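Local coordinates for protein pilin (Clostridioides difficile, PDB 6T8S) that probably polymerises, as the major type IV pilin of its organism, into the thin surface filaments called type IV pili, at residues N10-K15 / T91-Q96; P61-A64 / G68-K71; Y70-I73 / K78-L81; L81-G84 / G89-L92; S102-N107 / L133-I138. One frame throughout, in Å; residues are numbered along the deposited sequence.

All five contacts belong to one pilin-like domain, in which the long helix 9-37 lies against a curled antiparallel sheet. Along the chain, contacts 2 and 3 fall between the two segments of contact 1, contact 4 ends on the same stretch as contact 1, sharing Thr91 and Leu92, and contact 5 comes last. Contacts 2 and 3 share Tyr70 and Lys71, and contacts 3 and 4 share Leu81. Contact 5 brings in strand 128-138, the neighbour of both 78-83 and 90-92. The centres of contacts 2 and 4 are about 8 Å apart, those of contacts 1 and 3 about 22 Å. Together they tie the helix, the hairpin and the later strands into one compact globular head.

Contact 1 (N10-K15 / T91-Q96); sequences NINKAK and TLTEAQ
Gln96 reaches from the first turn of helix 94-104 to the flank of the long helix 9-37 and donates its NE2 to the backbone O of Asn12, 3.1 Å away and with a fairly straight N-H (161°). The bond lies close to the Gln96 amide plane, but the donor stands tilted from the plane of the accepting carbonyl. Beyond CG the glutamine chain is extended (chi2 179°), which carries the amide across to the helix. There it stacks on the side-chain amide of Asn12, the two planes only 19° apart, with NE2 of Gln96 3.5 Å from CB of Asn12. The other end of the same amide is also engaged: OE1 of Gln96 accepts from Thr93 N at 2.9 Å, on a lone pair in the carbonyl plane. Glutamine suits this buried place because one flat group can both donate and accept, and the two bonds fix its rotation.

Toward solvent the contact is looser. ND2 of Asn12 comes no nearer to Thr93 than 3.8 Å, at CG2, and a water links the polar groups, accepting from ND2 of Asn12 and lying 2.8 Å from OG1 of Thr93. Lys15 merely brushes the amide with its CB. Thr93 OG1 in turn accepts from Gln96 N at 3.1 Å; these reciprocal bonds make Thr93 the N-cap of helix 94-104 in a capping box, with glutamine where glutamate is common.

Contact 2 (P61-A64 / G68-K71); sequences PDKA and GKYK
Tyr70 lies under the backbone of 61-64, where its ring and its main chain are both engaged. CE2 of the ring is 3.7 Å from CB of Pro61, while the CB of Ala64 rests 3.7 Å from CZ of Tyr70. The backbone N of Ala64 passes over one face of the ring. Proline and alanine suit these places, being compact and apolar enough to let the chain run close to an aromatic group. With CG anti to its carbonyl carbon (chi1 -68°), the tyrosine swings its ring beneath this neighbouring chain.

Around the ring, two backbone bonds bracket a single beta bridge between Lys63 and Lys69. Tyr70 N donates to Asp62 O at 3.1 Å, and Ala64 N to Gly68 O at 2.9 Å. A water donates both to Asp62 O and to Tyr70 O, extending the bridge. Gly68 has a positive phi (102°), a backbone shape readily taken up by glycine.

Farther out, Asp22 of helix 9-37 hydrogen-bonds the Tyr70 hydroxyl, and Glu88 forms a salt bridge with Lys63 NZ and accepts a hydrogen bond from Gly68 N. The chemistry is thus divided: an apolar ring packs inside while its hydroxyl is satisfied by the long helix, and Lys63 reaches outward to Glu88, which probably offsets its charge.

Contact 3 (Y70-I73 / K78-L81); sequences YKLI and KLVL
Leu81 and Tyr70 meet at the apolar centre of this antiparallel beta hairpin, formed by strands 70-75 and 78-83. CD1 of Leu81 lies 3.8 Å from CD1 of Tyr70, and CD2 of Leu81 approaches CE1 of the same ring, so both methyls of the leucine fork meet the CD1-CE1 bond of the ring obliquely. With CG anti to the backbone N (chi1 179°), Leu81 can also bring CD1 to within 4.2 Å of CD2 of Leu72, its partner in a non-hydrogen-bonded pair. CB of Leu72 in turn meets CD1 of Leu79, and Leu137 of strand 128-138 packs on Leu72 and Leu79. Leucine suits this buried face, its two methyls reaching two neighbours at once.

On the other face, Ile73 sits across from Val80, with CG1 of the isoleucine 3.9 Å from CB of the valine. Beta-branched residues are well suited to extended chain, and here Tyr134 touches both of them.

Outward lies the backbone ladder. Ile73 and Val80 form a hydrogen-bonded pair whose strands run 168° apart in direction, close to fully antiparallel. At the polar edge, Lys71 sets out away from 78-81, lies against Gln82 and gives its NZ to the carbonyl O of Gln47. The Ile73-Val80 pair is closed by Ile73 N donating to Val80 O at 3.0 Å and Val80 N donating to Ile73 O at 2.9 Å.

Contact 4 (L81-G84 / G89-L92); sequences LQIG and GVTL
Ile83 and Val90 supply the apolar part of this contact, where strand 78-83 passes strand 90-92 within the curled antiparallel sheet of the pilin domain. No hydrogen bond joins the two segments directly; each instead pairs with strand 128-138, through Ile83 to Leu133 and through Val90 to Lys131. CG2 of Ile83 presses on CG1 of Val90 at 3.5 Å, tighter than an ordinary carbon contact. In Ile83, CG2 stands anti to the backbone N while CG1 lies beside it (chi1 -46°), and this turns CG2 to Val90. CG1 of Val90 also lies 3.6 Å from O of Ile83. Valine suits the place because its branch begins at CB and touches at once, close to the backbone. Ala64 and Ile66 from the loop before strand 70-75 border this apolar pair.

The backbone part is a meeting of glycines. CA of Gly84 stands 4.1 Å from CA of Gly89, with no room for a side chain on Gly84, whose backbone angles (phi 115°) are ones that glycine adopts readily.

Polar bonding of side chains stays within one segment. With its chain extended, Gln82 runs beside the backbone that follows it and donates NE2 to O of Gly84 at 2.9 Å, with the N-H nearly straight at 171°.

Contact 5 (S102-N107 / L133-I138); sequences SDIGEN and LYIVLI
Two isoleucine ends alone carry the side-chain meeting of helix 94-104 with strand 128-138, and no hydrogen bond crosses between the segments. CD1 of Ile104, on the last helical turn, faces CD1 of Ile135 at 4.3 Å, terminal methyl to terminal methyl. Ile104 is extended past its first torsion (chi2 174°), and Ile135 likewise (chi2 180°), which lets both reach each other from well-separated backbones; isoleucine provides that length together with a bulky branch near the main chain.

The second touch is lighter. Once the helix has ended, Gly105 takes a positive phi of 87°, readily adopted by glycine, and the chain swings round so that O of Asn107 comes 4.2 Å from CG2 of Val136. Asn107 itself has left-handed backbone angles, which asparagine tolerates better than most residues.

Firmer bonds hold the strand elsewhere. Ile135 pairs with Leu81 and Val136 with Lys108 through their backbones, while Tyr23 of helix 9-37 donates its hydroxyl to Val136 O. Farther on, a classic beta bulge sets Leu137 and Ile138 opposite the single residue Leu79. Because methyl contacts carry little directional preference, the contact is a light van der Waals one, while the hydrogen bonding of the strand goes to the sheet and to helix 9-37.

Contact 1 (N10-K15 / T91-Q96)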
loop_
_atom_site.group_PDB
_atom_site.type_symbol
_atom_site.label_atom_id
_atom_site.label_comp_id
_atom_site.label_asym_id
_atom_site.label_seq_id
_atom_site.Cartn_x
_atom_site.Cartn_y
_atom_site.Cartn_z
ATOM N N ASN A 10 1.345 11.246 18.744
ATOM C CA ASN A 10 0.134 11.744 18.025
ATOM C C ASN A 10 0.413 11.964 16.537
ATOM O O ASN A 10 -0.433 11.552 15.703
ATOM C CB ASN A 10 -0.418 13.044 18.613
ATOM C CG ASN A 10 -1.712 12.800 19.358
ATOM O OD1 ASN A 10 -2.766 13.300 18.962
ATOM N ND2 ASN A 10 -1.651 11.985 20.400
ATOM N N ILE A 11 1.529 12.617 16.215
ATOM C CA ILE A 11 2.009 12.824 14.816
ATOM C C ILE A 11 2.141 11.451 14.136
ATOM O O ILE A 11 1.665 11.314 12.998
ATOM C CB ILE A 11 3.333 13.616 14.789
ATOM C CG1 ILE A 11 3.153 15.056 15.286
ATOM C CG2 ILE A 11 3.968 13.571 13.407
ATOM C CD1 ILE A 11 2.240 15.914 14.440
ATOM N N ASN A 12 2.747 10.474 14.813
ATOM C CA ASN A 12 3.021 9.128 14.235
ATOM C C ASN A 12 1.691 8.426 13.924
ATOM O O ASN A 12 1.595 7.802 12.857
ATOM C CB ASN A 12 3.941 8.286 15.127
ATOM C CG ASN A 12 5.403 8.644 14.937
ATOM O OD1 ASN A 12 5.727 9.514 14.133
ATOM N ND2 ASN A 12 6.297 7.961 15.634
ATOM N N LYS A 13 0.707 8.537 14.813
ATOM C CA LYS A 13 -0.643 7.940 14.626
ATOM C C LYS A 13 -1.314 8.609 13.415
ATOM O O LYS A 13 -1.957 7.906 12.634
ATOM C CB LYS A 13 -1.434 8.065 15.939
ATOM C CG LYS A 13 -2.951 7.979 15.815
ATOM C CD LYS A 13 -3.703 8.234 17.124
ATOM C CE LYS A 13 -5.185 8.502 16.928
ATOM N NZ LYS A 13 -5.666 9.593 17.814
ATOM N N ALA A 14 -1.167 9.925 13.232
ATOM C CA ALA A 14 -1.808 10.652 12.110
ATOM C C ALA A 14 -1.136 10.271 10.782
ATOM O O ALA A 14 -1.836 10.140 9.772
ATOM C CB ALA A 14 -1.774 12.143 12.369
ATOM N N LYS A 15 0.178 10.015 10.767
ATOM C CA LYS A 15 0.859 9.549 9.522
ATOM C C LYS A 15 0.260 8.207 9.077
ATOM O O LYS A 15 0.026 8.012 7.868
ATOM C CB LYS A 15 2.361 9.415 9.766
ATOM C CG LYS A 15 3.075 10.743 9.911
ATOM C CD LYS A 15 4.549 10.598 10.167
ATOM C CE LYS A 15 5.288 11.896 9.934
ATOM N NZ LYS A 15 6.678 11.798 10.422
ATOM N N THR A 91 8.843 3.862 7.371
ATOM C CA THR A 91 9.302 3.715 8.765
ATOM C C THR A 91 8.067 3.581 9.664
ATOM O O THR A 91 7.168 4.432 9.561
ATOM C CB THR A 91 10.249 4.859 9.141
ATOM O OG1 THR A 91 11.378 4.753 8.273
ATOM C CG2 THR A 91 10.701 4.791 10.582
ATOM N N LEU A 92 8.046 2.540 10.493
ATOM C CA LEU A 92 6.954 2.246 11.457
ATOM C C LEU A 92 7.551 1.894 12.816
ATOM O O LEU A 92 8.373 0.953 12.902
ATOM C CB LEU A 92 6.087 1.093 10.933
ATOM C CG LEU A 92 5.313 1.377 9.645
ATOM C CD1 LEU A 92 4.700 0.100 9.084
ATOM C CD2 LEU A 92 4.236 2.429 9.890
ATOM N N THR A 93 7.122 2.608 13.850
ATOM C CA THR A 93 7.222 2.144 15.254
ATOM C C THR A 93 6.255 0.973 15.467
ATOM O O THR A 93 5.359 0.760 14.617
ATOM C CB THR A 93 6.935 3.301 16.211
ATOM O OG1 THR A 93 5.540 3.593 16.081
ATOM C CG2 THR A 93 7.791 4.517 15.925
ATOM N N GLU A 94 6.399 0.252 16.580
ATOM C CA GLU A 94 5.454 -0.818 16.974
ATOM C C GLU A 94 4.050 -0.221 17.123
ATOM O O GLU A 94 3.084 -0.848 16.638
ATOM C CB GLU A 94 5.907 -1.480 18.275
ATOM C CG GLU A 94 7.199 -2.260 18.119
ATOM C CD GLU A 94 7.593 -3.094 19.328
ATOM O OE1 GLU A 94 6.700 -3.447 20.133
ATOM O OE2 GLU A 94 8.793 -3.388 19.458
ATOM N N ALA A 95 3.935 0.964 17.732
ATOM C CA ALA A 95 2.632 1.637 17.947
ATOM C C ALA A 95 1.988 1.962 16.588
ATOM O O ALA A 95 0.750 1.810 16.465
ATOM C CB ALA A 95 2.795 2.869 18.804
ATOM N N GLN A 96 2.779 2.365 15.587
ATOM C CA GLN A 96 2.253 2.649 14.222
ATOM C C GLN A 96 1.770 1.348 13.564
ATOM O O GLN A 96 0.653 1.338 12.979
ATOM C CB GLN A 96 3.302 3.340 13.360
ATOM C CG GLN A 96 3.536 4.803 13.719
ATOM C CD GLN A 96 4.604 5.411 12.847
ATOM O OE1 GLN A 96 5.747 4.949 12.817
ATOM N NE2 GLN A 96 4.244 6.454 12.117
HETATM O O HOH W 1 4.778 5.869 17.528
#

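Contact 2 (P61-A64 / G68-K71)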
loop_
_atom_site.group_PDB
_atom_site.type_symbol
_atom_site.label_atom_id
_atom_site.label_comp_id
_atom_site.label_asym_id
_atom_site.label_seq_id
_atom_site.Cartn_x
_atom_site.Cartn_y
_atom_site.Cartn_z
ATOM N N PRO A 61 -2.537 10.293 -5.074
ATOM C CA PRO A 61 -1.547 10.183 -4.006
ATOM C C PRO A 61 -0.188 9.849 -4.636
ATOM O O PRO A 61 -0.160 9.111 -5.604
ATOM C CB PRO A 61 -2.066 9.041 -3.129
ATOM C CG PRO A 61 -3.548 9.012 -3.410
ATOM C CD PRO A 61 -3.668 9.378 -4.877
ATOM N N ASP A 62 0.887 10.412 -4.084
ATOM C CA ASP A 62 2.269 10.316 -4.630
ATOM C C ASP A 62 3.140 9.527 -3.639
ATOM O O ASP A 62 3.651 8.450 -4.011
ATOM C CB ASP A 62 2.816 11.720 -4.903
ATOM C CG ASP A 62 4.255 11.744 -5.390
ATOM O OD1 ASP A 62 4.625 10.854 -6.174
ATOM O OD2 ASP A 62 4.995 12.649 -4.966
ATOM N N LYS A 63 3.287 10.047 -2.423
ATOM C CA LYS A 63 4.141 9.442 -1.370
ATOM C C LYS A 63 3.297 9.228 -0.117
ATOM O O LYS A 63 2.397 10.060 0.163
ATOM C CB LYS A 63 5.320 10.344 -1.005
ATOM C CG LYS A 63 6.379 10.513 -2.084
ATOM C CD LYS A 63 7.462 11.517 -1.705
ATOM C CE LYS A 63 8.241 11.151 -0.453
ATOM N NZ LYS A 63 9.130 9.983 -0.671
ATOM N N ALA A 64 3.602 8.168 0.617
ATOM C CA ALA A 64 2.980 7.862 1.921
ATOM C C ALA A 64 3.589 8.773 2.991
ATOM O O ALA A 64 4.790 9.069 2.922
ATOM C CB ALA A 64 3.165 6.405 2.235
ATOM N N GLY A 68 7.985 6.702 1.369
ATOM C CA GLY A 68 7.939 5.775 0.225
ATOM C C GLY A 68 6.926 6.173 -0.833
ATOM O O GLY A 68 5.809 6.629 -0.488
ATOM N N LYS A 69 7.298 6.031 -2.102
ATOM C CA LYS A 69 6.385 6.295 -3.243
ATOM C C LYS A 69 5.404 5.129 -3.386
ATOM O O LYS A 69 5.765 3.978 -3.091
ATOM C CB LYS A 69 7.170 6.454 -4.546
ATOM C CG LYS A 69 7.868 7.794 -4.717
ATOM C CD LYS A 69 8.674 7.870 -5.994
ATOM C CE LYS A 69 9.740 8.944 -5.952
ATOM N NZ LYS A 69 10.371 9.119 -7.280
ATOM N N TYR A 70 4.196 5.412 -3.861
ATOM C CA TYR A 70 3.175 4.373 -4.117
ATOM C C TYR A 70 3.393 3.795 -5.520
ATOM O O TYR A 70 3.780 4.548 -6.439
ATOM C CB TYR A 70 1.764 4.960 -4.024
ATOM C CG TYR A 70 1.313 5.413 -2.657
ATOM C CD1 TYR A 70 1.200 4.516 -1.608
ATOM C CD2 TYR A 70 0.918 6.723 -2.426
ATOM C CE1 TYR A 70 0.750 4.912 -0.358
ATOM C CE2 TYR A 70 0.458 7.136 -1.184
ATOM C CZ TYR A 70 0.366 6.226 -0.145
ATOM O OH TYR A 70 -0.086 6.603 1.089
ATOM N N LYS A 71 3.090 2.510 -5.691
ATOM C CA LYS A 71 2.837 1.907 -7.027
ATOM C C LYS A 71 1.902 0.709 -6.858
ATOM O O LYS A 71 1.681 0.283 -5.712
ATOM C CB LYS A 71 4.159 1.579 -7.740
ATOM C CG LYS A 71 4.950 0.402 -7.215
ATOM C CD LYS A 71 6.185 0.081 -8.101
ATOM C CE LYS A 71 5.860 -0.743 -9.331
ATOM N NZ LYS A 71 7.034 -0.987 -10.214
HETATM O O HOH W 2 4.187 7.361 -6.417
#

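Contact 3 (Y70-I73 / K78-L81)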
loop_
_atom_site.group_PDB
_atom_site.type_symbol
_atom_site.label_atom_id
_atom_site.label_comp_id
_atom_site.label_asym_id
_atom_site.label_seq_id
_atom_site.Cartn_x
_atom_site.Cartn_y
_atom_site.Cartn_z
ATOM N N TYR A 70 4.196 5.412 -3.861
ATOM C CA TYR A 70 3.175 4.373 -4.117
ATOM C C TYR A 70 3.393 3.795 -5.520
ATOM O O TYR A 70 3.780 4.548 -6.439
ATOM C CB TYR A 70 1.764 4.960 -4.024
ATOM C CG TYR A 70 1.313 5.413 -2.657
ATOM C CD1 TYR A 70 1.200 4.516 -1.608
ATOM C CD2 TYR A 70 0.918 6.723 -2.426
ATOM C CE1 TYR A 70 0.750 4.912 -0.358
ATOM C CE2 TYR A 70 0.458 7.136 -1.184
ATOM C CZ TYR A 70 0.366 6.226 -0.145
ATOM O OH TYR A 70 -0.086 6.603 1.089
ATOM N N LYS A 71 3.090 2.510 -5.691
ATOM C CA LYS A 71 2.837 1.907 -7.027
ATOM C C LYS A 71 1.902 0.709 -6.858
ATOM O O LYS A 71 1.681 0.283 -5.712
ATOM C CB LYS A 71 4.159 1.579 -7.740
ATOM C CG LYS A 71 4.950 0.402 -7.215
ATOM C CD LYS A 71 6.185 0.081 -8.101
ATOM C CE LYS A 71 5.860 -0.743 -9.331
ATOM N NZ LYS A 71 7.034 -0.987 -10.214
ATOM N N LEU A 72 1.355 0.216 -7.966
ATOM C CA LEU A 72 0.420 -0.928 -7.991
ATOM C C LEU A 72 1.120 -2.109 -8.660
ATOM O O LEU A 72 1.657 -1.908 -9.771
ATOM C CB LEU A 72 -0.838 -0.537 -8.772
ATOM C CG LEU A 72 -1.716 0.523 -8.111
ATOM C CD1 LEU A 72 -2.844 0.926 -9.038
ATOM C CD2 LEU A 72 -2.272 0.022 -6.798
ATOM N N ILE A 73 1.104 -3.263 -7.994
ATOM C CA ILE A 73 1.698 -4.528 -8.500
ATOM C C ILE A 73 0.673 -5.657 -8.390
ATOM O O ILE A 73 -0.226 -5.624 -7.513
ATOM C CB ILE A 73 3.015 -4.868 -7.781
ATOM C CG1 ILE A 73 2.799 -5.223 -6.309
ATOM C CG2 ILE A 73 4.030 -3.743 -7.993
ATOM C CD1 ILE A 73 4.047 -5.693 -5.584
ATOM N N LYS A 78 -3.735 -11.297 -6.781
ATOM C CA LYS A 78 -4.071 -10.126 -5.924
ATOM C C LYS A 78 -3.508 -8.831 -6.515
ATOM O O LYS A 78 -2.379 -8.848 -7.039
ATOM C CB LYS A 78 -3.535 -10.356 -4.511
ATOM C CG LYS A 78 -4.207 -11.506 -3.769
ATOM C CD LYS A 78 -3.667 -11.691 -2.379
ATOM C CE LYS A 78 -4.192 -12.927 -1.677
ATOM N NZ LYS A 78 -3.868 -14.152 -2.443
ATOM N N LEU A 79 -4.258 -7.736 -6.382
ATOM C CA LEU A 79 -3.740 -6.354 -6.553
ATOM C C LEU A 79 -3.180 -5.875 -5.218
ATOM O O LEU A 79 -3.897 -5.964 -4.204
ATOM C CB LEU A 79 -4.839 -5.397 -7.017
ATOM C CG LEU A 79 -4.375 -3.951 -7.175
ATOM C CD1 LEU A 79 -3.293 -3.846 -8.237
ATOM C CD2 LEU A 79 -5.534 -3.029 -7.503
ATOM N N VAL A 80 -1.956 -5.344 -5.243
ATOM C CA VAL A 80 -1.207 -4.941 -4.022
ATOM C C VAL A 80 -0.747 -3.492 -4.191
ATOM O O VAL A 80 -0.204 -3.130 -5.260
ATOM C CB VAL A 80 -0.027 -5.899 -3.766
ATOM C CG1 VAL A 80 0.861 -5.419 -2.631
ATOM C CG2 VAL A 80 -0.524 -7.315 -3.509
ATOM N N LEU A 81 -0.958 -2.687 -3.156
ATOM C CA LEU A 81 -0.383 -1.336 -3.059
ATOM C C LEU A 81 1.019 -1.492 -2.459
ATOM O O LEU A 81 1.142 -1.927 -1.301
ATOM C CB LEU A 81 -1.282 -0.454 -2.187
ATOM C CG LEU A 81 -0.779 0.970 -1.977
ATOM C CD1 LEU A 81 -0.755 1.748 -3.284
ATOM C CD2 LEU A 81 -1.621 1.687 -0.921
#

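Contact 4 (L81-G84 / G89-L92)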
loop_
_atom_site.group_PDB
_atom_site.type_symbol
_atom_site.label_atom_id
_atom_site.label_comp_id
_atom_site.label_asym_id
_atom_site.label_seq_id
_atom_site.Cartn_x
_atom_site.Cartn_y
_atom_site.Cartn_z
ATOM N N LEU A 81 -0.958 -2.687 -3.156
ATOM C CA LEU A 81 -0.383 -1.336 -3.059
ATOM C C LEU A 81 1.019 -1.492 -2.459
ATOM O O LEU A 81 1.142 -1.927 -1.301
ATOM C CB LEU A 81 -1.282 -0.454 -2.187
ATOM C CG LEU A 81 -0.779 0.970 -1.977
ATOM C CD1 LEU A 81 -0.755 1.748 -3.284
ATOM C CD2 LEU A 81 -1.621 1.687 -0.921
ATOM N N GLN A 82 2.039 -1.205 -3.261
ATOM C CA GLN A 82 3.439 -1.133 -2.800
ATOM C C GLN A 82 3.692 0.279 -2.287
ATOM O O GLN A 82 3.309 1.268 -2.963
ATOM C CB GLN A 82 4.382 -1.514 -3.949
ATOM C CG GLN A 82 5.861 -1.327 -3.599
ATOM C CD GLN A 82 6.760 -1.784 -4.729
ATOM O OE1 GLN A 82 6.421 -2.708 -5.463
ATOM N NE2 GLN A 82 7.906 -1.132 -4.885
ATOM N N ILE A 83 4.311 0.374 -1.115
ATOM C CA ILE A 83 4.688 1.664 -0.487
ATOM C C ILE A 83 6.208 1.640 -0.311
ATOM O O ILE A 83 6.689 0.934 0.574
ATOM C CB ILE A 83 3.943 1.880 0.841
ATOM C CG1 ILE A 83 2.451 1.553 0.717
ATOM C CG2 ILE A 83 4.183 3.298 1.353
ATOM C CD1 ILE A 83 1.702 1.627 2.017
ATOM N N GLY A 84 6.903 2.394 -1.149
ATOM C CA GLY A 84 8.370 2.477 -1.128
ATOM C C GLY A 84 8.978 1.913 -2.389
ATOM O O GLY A 84 8.313 1.156 -3.122
ATOM N N GLY A 89 11.922 3.444 1.708
ATOM C CA GLY A 89 10.828 2.588 2.192
ATOM C C GLY A 89 10.035 3.311 3.259
ATOM O O GLY A 89 10.219 4.535 3.424
ATOM N N VAL A 90 9.206 2.573 3.986
ATOM C CA VAL A 90 8.394 3.128 5.105
ATOM C C VAL A 90 9.201 3.031 6.396
ATOM O O VAL A 90 10.108 2.168 6.497
ATOM C CB VAL A 90 7.041 2.415 5.246
ATOM C CG1 VAL A 90 6.312 2.332 3.918
ATOM C CG2 VAL A 90 7.164 1.050 5.892
ATOM N N THR A 91 8.843 3.862 7.371
ATOM C CA THR A 91 9.302 3.715 8.765
ATOM C C THR A 91 8.067 3.581 9.664
ATOM O O THR A 91 7.168 4.432 9.561
ATOM C CB THR A 91 10.249 4.859 9.141
ATOM O OG1 THR A 91 11.378 4.753 8.273
ATOM C CG2 THR A 91 10.701 4.791 10.582
ATOM N N LEU A 92 8.046 2.540 10.493
ATOM C CA LEU A 92 6.954 2.246 11.457
ATOM C C LEU A 92 7.551 1.894 12.816
ATOM O O LEU A 92 8.373 0.953 12.902
ATOM C CB LEU A 92 6.087 1.093 10.933
ATOM C CG LEU A 92 5.313 1.377 9.645
ATOM C CD1 LEU A 92 4.700 0.100 9.084
ATOM C CD2 LEU A 92 4.236 2.429 9.890
#

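Contact 5 (S102-N107 / L133-I138)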
loop_
_atom_site.group_PDB
_atom_site.type_symbol
_atom_site.label_atom_id
_atom_site.label_comp_id
_atom_site.label_asym_id
_atom_site.label_seq_id
_atom_site.Cartn_x
_atom_site.Cartn_y
_atom_site.Cartn_z
ATOM N N SER A 102 -4.881 -2.685 13.439
ATOM C CA SER A 102 -6.197 -2.522 14.111
ATOM C C SER A 102 -7.211 -1.962 13.109
ATOM O O SER A 102 -8.387 -2.335 13.169
ATOM C CB SER A 102 -6.101 -1.636 15.319
ATOM O OG SER A 102 -5.412 -2.299 16.353
ATOM N N ASP A 103 -6.766 -1.074 12.221
ATOM C CA ASP A 103 -7.683 -0.322 11.331
ATOM C C ASP A 103 -7.993 -1.124 10.068
ATOM O O ASP A 103 -9.147 -1.061 9.617
ATOM C CB ASP A 103 -7.132 1.077 11.056
ATOM C CG ASP A 103 -7.190 2.009 12.250
ATOM O OD1 ASP A 103 -8.041 1.772 13.152
ATOM O OD2 ASP A 103 -6.369 2.961 12.281
ATOM N N ILE A 104 -7.012 -1.831 9.500
ATOM C CA ILE A 104 -7.127 -2.536 8.196
ATOM C C ILE A 104 -7.468 -4.021 8.432
ATOM O O ILE A 104 -8.144 -4.599 7.555
ATOM C CB ILE A 104 -5.844 -2.302 7.370
ATOM C CG1 ILE A 104 -5.799 -0.845 6.895
ATOM C CG2 ILE A 104 -5.700 -3.289 6.216
ATOM C CD1 ILE A 104 -4.518 -0.457 6.202
ATOM N N GLY A 105 -6.982 -4.603 9.526
ATOM C CA GLY A 105 -7.221 -6.013 9.886
ATOM C C GLY A 105 -6.207 -6.945 9.252
ATOM O O GLY A 105 -5.224 -6.462 8.672
ATOM N N GLU A 106 -6.433 -8.253 9.378
ATOM C CA GLU A 106 -5.433 -9.301 9.055
ATOM C C GLU A 106 -5.374 -9.605 7.549
ATOM O O GLU A 106 -6.306 -9.250 6.791
ATOM C CB GLU A 106 -5.761 -10.592 9.812
ATOM C CG GLU A 106 -6.990 -11.303 9.277
ATOM C CD GLU A 106 -7.115 -12.761 9.694
ATOM O OE1 GLU A 106 -6.214 -13.259 10.412
ATOM O OE2 GLU A 106 -8.152 -13.370 9.357
ATOM N N ASN A 107 -4.305 -10.303 7.148
ATOM C CA ASN A 107 -4.109 -10.882 5.795
ATOM C C ASN A 107 -4.069 -9.790 4.722
ATOM O O ASN A 107 -4.406 -10.091 3.565
ATOM C CB ASN A 107 -5.193 -11.914 5.477
ATOM C CG ASN A 107 -5.121 -13.128 6.373
ATOM O OD1 ASN A 107 -4.064 -13.447 6.911
ATOM N ND2 ASN A 107 -6.247 -13.800 6.540
ATOM N N LEU A 133 6.866 -1.704 1.947
ATOM C CA LEU A 133 5.685 -2.318 2.594
ATOM C C LEU A 133 4.648 -2.594 1.504
ATOM O O LEU A 133 4.644 -1.892 0.482
ATOM C CB LEU A 133 5.132 -1.352 3.656
ATOM C CG LEU A 133 4.088 -1.937 4.607
ATOM C CD1 LEU A 133 4.713 -2.865 5.621
ATOM C CD2 LEU A 133 3.311 -0.839 5.324
ATOM N N TYR A 134 3.794 -3.588 1.732
ATOM C CA TYR A 134 2.784 -4.071 0.772
ATOM C C TYR A 134 1.424 -4.178 1.470
ATOM O O TYR A 134 1.357 -4.765 2.555
ATOM C CB TYR A 134 3.240 -5.418 0.215
ATOM C CG TYR A 134 4.572 -5.363 -0.480
ATOM C CD1 TYR A 134 4.675 -4.978 -1.807
ATOM C CD2 TYR A 134 5.737 -5.648 0.213
ATOM C CE1 TYR A 134 5.904 -4.939 -2.451
ATOM C CE2 TYR A 134 6.974 -5.598 -0.410
ATOM C CZ TYR A 134 7.055 -5.253 -1.747
ATOM O OH TYR A 134 8.279 -5.188 -2.359
ATOM N N ILE A 135 0.372 -3.626 0.857
ATOM C CA ILE A 135 -1.022 -3.762 1.380
ATOM C C ILE A 135 -1.925 -4.289 0.262
ATOM O O ILE A 135 -2.081 -3.621 -0.774
ATOM C CB ILE A 135 -1.578 -2.462 1.995
ATOM C CG1 ILE A 135 -0.582 -1.777 2.938
ATOM C CG2 ILE A 135 -2.885 -2.778 2.712
ATOM C CD1 ILE A 135 -1.085 -0.485 3.557
ATOM N N VAL A 136 -2.532 -5.451 0.485
ATOM C CA VAL A 136 -3.480 -6.047 -0.497
ATOM C C VAL A 136 -4.666 -5.087 -0.669
ATOM O O VAL A 136 -5.271 -4.712 0.364
ATOM C CB VAL A 136 -3.957 -7.432 -0.046
ATOM C CG1 VAL A 136 -5.025 -7.978 -0.976
ATOM C CG2 VAL A 136 -2.790 -8.405 0.053
ATOM N N LEU A 137 -4.982 -4.718 -1.912
ATOM C CA LEU A 137 -6.170 -3.875 -2.263
ATOM C C LEU A 137 -7.352 -4.758 -2.677
ATOM O O LEU A 137 -8.482 -4.512 -2.196
ATOM C CB LEU A 137 -5.815 -2.957 -3.428
ATOM C CG LEU A 137 -4.889 -1.794 -3.109
ATOM C CD1 LEU A 137 -4.451 -1.106 -4.395
ATOM C CD2 LEU A 137 -5.576 -0.799 -2.191
ATOM N N ILE A 138 -7.097 -5.714 -3.567
ATOM C CA ILE A 138 -8.144 -6.586 -4.175
ATOM C C ILE A 138 -7.672 -8.030 -4.038
ATOM O O ILE A 138 -6.623 -8.365 -4.592
ATOM C CB ILE A 138 -8.454 -6.200 -5.636
ATOM C CG1 ILE A 138 -8.807 -4.714 -5.774
ATOM C CG2 ILE A 138 -9.549 -7.109 -6.190
ATOM C CD1 ILE A 138 -9.089 -4.244 -7.187
#